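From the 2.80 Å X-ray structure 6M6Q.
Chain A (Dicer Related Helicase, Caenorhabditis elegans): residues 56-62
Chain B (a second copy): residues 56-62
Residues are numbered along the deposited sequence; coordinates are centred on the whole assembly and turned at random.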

ATOM      1  N   GLU A  56      -7.715 -22.490   3.999  1.00 74.41           N
ATOM      2  CA  GLU A  56      -8.657 -22.735   2.869  1.00 85.99           C
ATOM      3  C   GLU A  56      -9.868 -21.792   2.963  1.00 83.72           C
ATOM      4  O   GLU A  56     -10.331 -21.299   1.898  1.00 87.64           O
ATOM      5  CB  GLU A  56      -9.118 -24.197   2.917  1.00 95.38           C
ATOM      6  CG  GLU A  56      -9.496 -24.786   1.574  1.00107.76           C
ATOM      7  CD  GLU A  56      -9.820 -26.272   1.636  1.00118.40           C
ATOM      8  OE1 GLU A  56     -10.072 -26.773   2.751  1.00124.78           O
ATOM      9  OE2 GLU A  56      -9.814 -26.924   0.576  1.00115.64           O
ATOM     10  N   SER A  57     -10.397 -21.598   4.175  1.00 87.43           N
ATOM     11  CA  SER A  57     -11.714 -20.948   4.432  1.00 90.92           C
ATOM     12  C   SER A  57     -11.639 -19.449   4.126  1.00 82.75           C
ATOM     13  O   SER A  57     -12.722 -18.833   3.926  1.00 68.99           O
ATOM     14  CB  SER A  57     -12.170 -21.188   5.845  1.00 92.60           C
ATOM     15  OG  SER A  57     -11.292 -20.573   6.773  1.00 87.61           O
ATOM     16  N   LEU A  58     -10.418 -18.893   4.083  1.00 74.95           N
ATOM     17  CA  LEU A  58     -10.163 -17.434   3.966  1.00 73.00           C
ATOM     18  C   LEU A  58     -10.097 -17.004   2.492  1.00 71.90           C
ATOM     19  O   LEU A  58      -9.990 -15.786   2.242  1.00 75.06           O
ATOM     20  CB  LEU A  58      -8.869 -17.121   4.703  1.00 73.31           C
ATOM     21  CG  LEU A  58      -9.006 -17.112   6.225  1.00 83.10           C
ATOM     22  CD1 LEU A  58      -7.943 -17.978   6.883  1.00 89.04           C
ATOM     23  CD2 LEU A  58      -8.948 -15.694   6.769  1.00 85.92           C
ATOM     24  N   PHE A  59     -10.205 -17.956   1.562  1.00 61.45           N
ATOM     25  CA  PHE A  59     -10.252 -17.702   0.103  1.00 59.48           C
ATOM     26  C   PHE A  59     -11.497 -18.338  -0.473  1.00 60.78           C
ATOM     27  O   PHE A  59     -12.113 -19.176   0.166  1.00 80.06           O
ATOM     28  CB  PHE A  59      -9.025 -18.277  -0.589  1.00 54.96           C
ATOM     29  CG  PHE A  59      -7.710 -17.889   0.022  1.00 55.70           C
ATOM     30  CD1 PHE A  59      -7.293 -18.444   1.218  1.00 60.44           C
ATOM     31  CD2 PHE A  59      -6.873 -16.998  -0.618  1.00 53.03           C
ATOM     32  CE1 PHE A  59      -6.074 -18.092   1.775  1.00 63.23           C
ATOM     33  CE2 PHE A  59      -5.641 -16.673  -0.078  1.00 56.19           C
ATOM     34  CZ  PHE A  59      -5.247 -17.209   1.122  1.00 60.77           C
ATOM     35  N   PRO A  60     -11.860 -18.027  -1.725  1.00 63.87           N
ATOM     36  CA  PRO A  60     -12.980 -18.690  -2.378  1.00 72.29           C
ATOM     37  C   PRO A  60     -12.606 -20.135  -2.681  1.00 71.48           C
ATOM     38  O   PRO A  60     -11.432 -20.442  -2.875  1.00 70.87           O
ATOM     39  CB  PRO A  60     -13.209 -17.877  -3.662  1.00 74.05           C
ATOM     40  CG  PRO A  60     -12.350 -16.616  -3.478  1.00 69.12           C
ATOM     41  CD  PRO A  60     -11.209 -17.044  -2.585  1.00 63.46           C
ATOM     42  N   PRO A  61     -13.586 -21.055  -2.739  1.00 78.11           N
ATOM     43  CA  PRO A  61     -13.301 -22.482  -2.916  1.00 76.04           C
ATOM     44  C   PRO A  61     -12.338 -22.780  -4.082  1.00 78.32           C
ATOM     45  O   PRO A  61     -12.646 -22.439  -5.225  1.00 79.43           O
ATOM     46  CB  PRO A  61     -14.692 -23.094  -3.173  1.00 77.13           C
ATOM     47  CG  PRO A  61     -15.574 -21.902  -3.530  1.00 80.57           C
ATOM     48  CD  PRO A  61     -15.022 -20.765  -2.709  1.00 78.97           C
ATOM     49  N   GLY A  62     -11.209 -23.415  -3.775  1.00 76.81           N
ATOM     50  CA  GLY A  62     -10.195 -23.806  -4.767  1.00 74.98           C
ATOM     51  C   GLY A  62      -9.042 -22.828  -4.798  1.00 78.62           C
ATOM     52  O   GLY A  62      -7.894 -23.278  -4.997  1.00 85.58           O
TER
ATOM     53  N   GLU B  56     -19.359 -11.997  -5.950  1.00 68.90           N
ATOM     54  CA  GLU B  56     -19.434 -12.991  -4.839  1.00 80.04           C
ATOM     55  C   GLU B  56     -18.402 -14.123  -5.051  1.00 75.74           C
ATOM     56  O   GLU B  56     -17.918 -14.660  -4.035  1.00 77.65           O
ATOM     57  CB  GLU B  56     -20.865 -13.504  -4.652  1.00 84.55           C
ATOM     58  CG  GLU B  56     -21.407 -14.316  -5.813  1.00 94.48           C
ATOM     59  CD  GLU B  56     -22.910 -14.568  -5.737  1.00105.45           C
ATOM     60  OE1 GLU B  56     -23.521 -14.863  -6.798  1.00110.88           O
ATOM     61  OE2 GLU B  56     -23.481 -14.455  -4.617  1.00 98.70           O
ATOM     62  N   SER B  57     -18.018 -14.412  -6.299  1.00 69.34           N
ATOM     63  CA  SER B  57     -17.049 -15.482  -6.673  1.00 64.86           C
ATOM     64  C   SER B  57     -15.635 -15.145  -6.174  1.00 69.99           C
ATOM     65  O   SER B  57     -14.796 -16.092  -6.069  1.00 53.71           O
ATOM     66  CB  SER B  57     -17.051 -15.706  -8.148  1.00 72.21           C
ATOM     67  OG  SER B  57     -17.278 -14.488  -8.843  1.00 96.35           O
ATOM     68  N   LEU B  58     -15.376 -13.864  -5.865  1.00 72.50           N
ATOM     69  CA  LEU B  58     -14.025 -13.338  -5.523  1.00 74.01           C
ATOM     70  C   LEU B  58     -13.816 -13.325  -4.004  1.00 72.04           C
ATOM     71  O   LEU B  58     -12.710 -12.961  -3.574  1.00 61.32           O
ATOM     72  CB  LEU B  58     -13.874 -11.931  -6.099  1.00 79.25           C
ATOM     73  CG  LEU B  58     -13.773 -11.852  -7.618  1.00 78.11           C
ATOM     74  CD1 LEU B  58     -14.238 -10.500  -8.102  1.00 74.94           C
ATOM     75  CD2 LEU B  58     -12.349 -12.140  -8.089  1.00 77.45           C
ATOM     76  N   PHE B  59     -14.809 -13.728  -3.218  1.00 74.79           N
ATOM     77  CA  PHE B  59     -14.687 -13.810  -1.740  1.00 76.62           C
ATOM     78  C   PHE B  59     -15.100 -15.192  -1.275  1.00 76.05           C
ATOM     79  O   PHE B  59     -15.773 -15.909  -2.000  1.00 78.22           O
ATOM     80  CB  PHE B  59     -15.544 -12.755  -1.055  1.00 78.66           C
ATOM     81  CG  PHE B  59     -15.310 -11.342  -1.518  1.00 76.78           C
ATOM     82  CD1 PHE B  59     -16.001 -10.831  -2.610  1.00 80.98           C
ATOM     83  CD2 PHE B  59     -14.422 -10.510  -0.849  1.00 69.43           C
ATOM     84  CE1 PHE B  59     -15.821  -9.516  -3.011  1.00 72.13           C
ATOM     85  CE2 PHE B  59     -14.231  -9.204  -1.265  1.00 70.84           C
ATOM     86  CZ  PHE B  59     -14.939  -8.707  -2.337  1.00 72.67           C
ATOM     87  N   PRO B  60     -14.723 -15.595  -0.045  1.00 72.25           N
ATOM     88  CA  PRO B  60     -15.195 -16.845   0.533  1.00 74.06           C
ATOM     89  C   PRO B  60     -16.698 -16.818   0.732  1.00 74.91           C
ATOM     90  O   PRO B  60     -17.259 -15.765   0.994  1.00 69.35           O
ATOM     91  CB  PRO B  60     -14.476 -16.919   1.886  1.00 73.28           C
ATOM     92  CG  PRO B  60     -13.261 -16.048   1.690  1.00 71.47           C
ATOM     93  CD  PRO B  60     -13.754 -14.920   0.814  1.00 75.29           C
ATOM     94  N   PRO B  61     -17.380 -17.980   0.622  1.00 85.63           N
ATOM     95  CA  PRO B  61     -18.844 -18.045   0.673  1.00 89.63           C
ATOM     96  C   PRO B  61     -19.474 -17.228   1.816  1.00 83.10           C
ATOM     97  O   PRO B  61     -19.176 -17.470   2.972  1.00 80.72           O
ATOM     98  CB  PRO B  61     -19.119 -19.549   0.865  1.00 94.62           C
ATOM     99  CG  PRO B  61     -17.763 -20.133   1.272  1.00 96.55           C
ATOM    100  CD  PRO B  61     -16.771 -19.306   0.504  1.00 88.93           C
ATOM    101  N   GLY B  62     -20.309 -16.258   1.462  1.00 80.32           N
ATOM    102  CA  GLY B  62     -21.033 -15.422   2.430  1.00 86.66           C
ATOM    103  C   GLY B  62     -20.265 -14.166   2.823  1.00 83.23           C
ATOM    104  O   GLY B  62     -20.911 -13.239   3.281  1.00 89.90           O
TER

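B:Glu56 lies beyond the reach of chain A, an exposed site that suits a charged residue, its carboxylate engaged elsewhere in the structure; its part here is local, its carbonyl O accepting a weak hydrogen bond from B:Phe59 N (3.3 Å) as the 3-10 segment closes. B:Ser57, small and polar enough for an exposed site, points its CA-to-CB bond away from the partner and contributes backbone instead: its O lies 3.4 Å from A:Pro60 CB. B:Leu58 and B:Phe59 likewise have CA-to-CB bonds that point away, so what they present to the A:Pro60 ring is main chain, with B:Leu58 C 3.6 Å from A:Pro60 CG and B:Phe59 O 3.6 Å from A:Pro60 CB. Apolar B:Leu58 suits its partly exposed site, and B:Phe59 is buried, as befits a large apolar ring.

B:Pro60 is the centre of the contact. Its ring packs on the opposing turn, CB 3.3 Å from A:Ser57 O and CG 3.3 Å from A:Leu58 O, while B:Pro60 CA and A:Pro60 CA approach to 4.1 Å. Proline suits this place: compact and lacking an amide hydrogen, it can lie close against backbone without leaving a donor unpaired. No hydrogen bond crosses the contact, which rests on packing of near-symmetrical shapes.

At B:Pro61 the two chains meet through like atoms, B:Pro61 CD and A:Pro61 CD 3.9 Å apart, an apolar contact needing no polar partner. B:Gly62, out of reach, has a positive phi (90°) that favours glycine at the N-cap position before a helix.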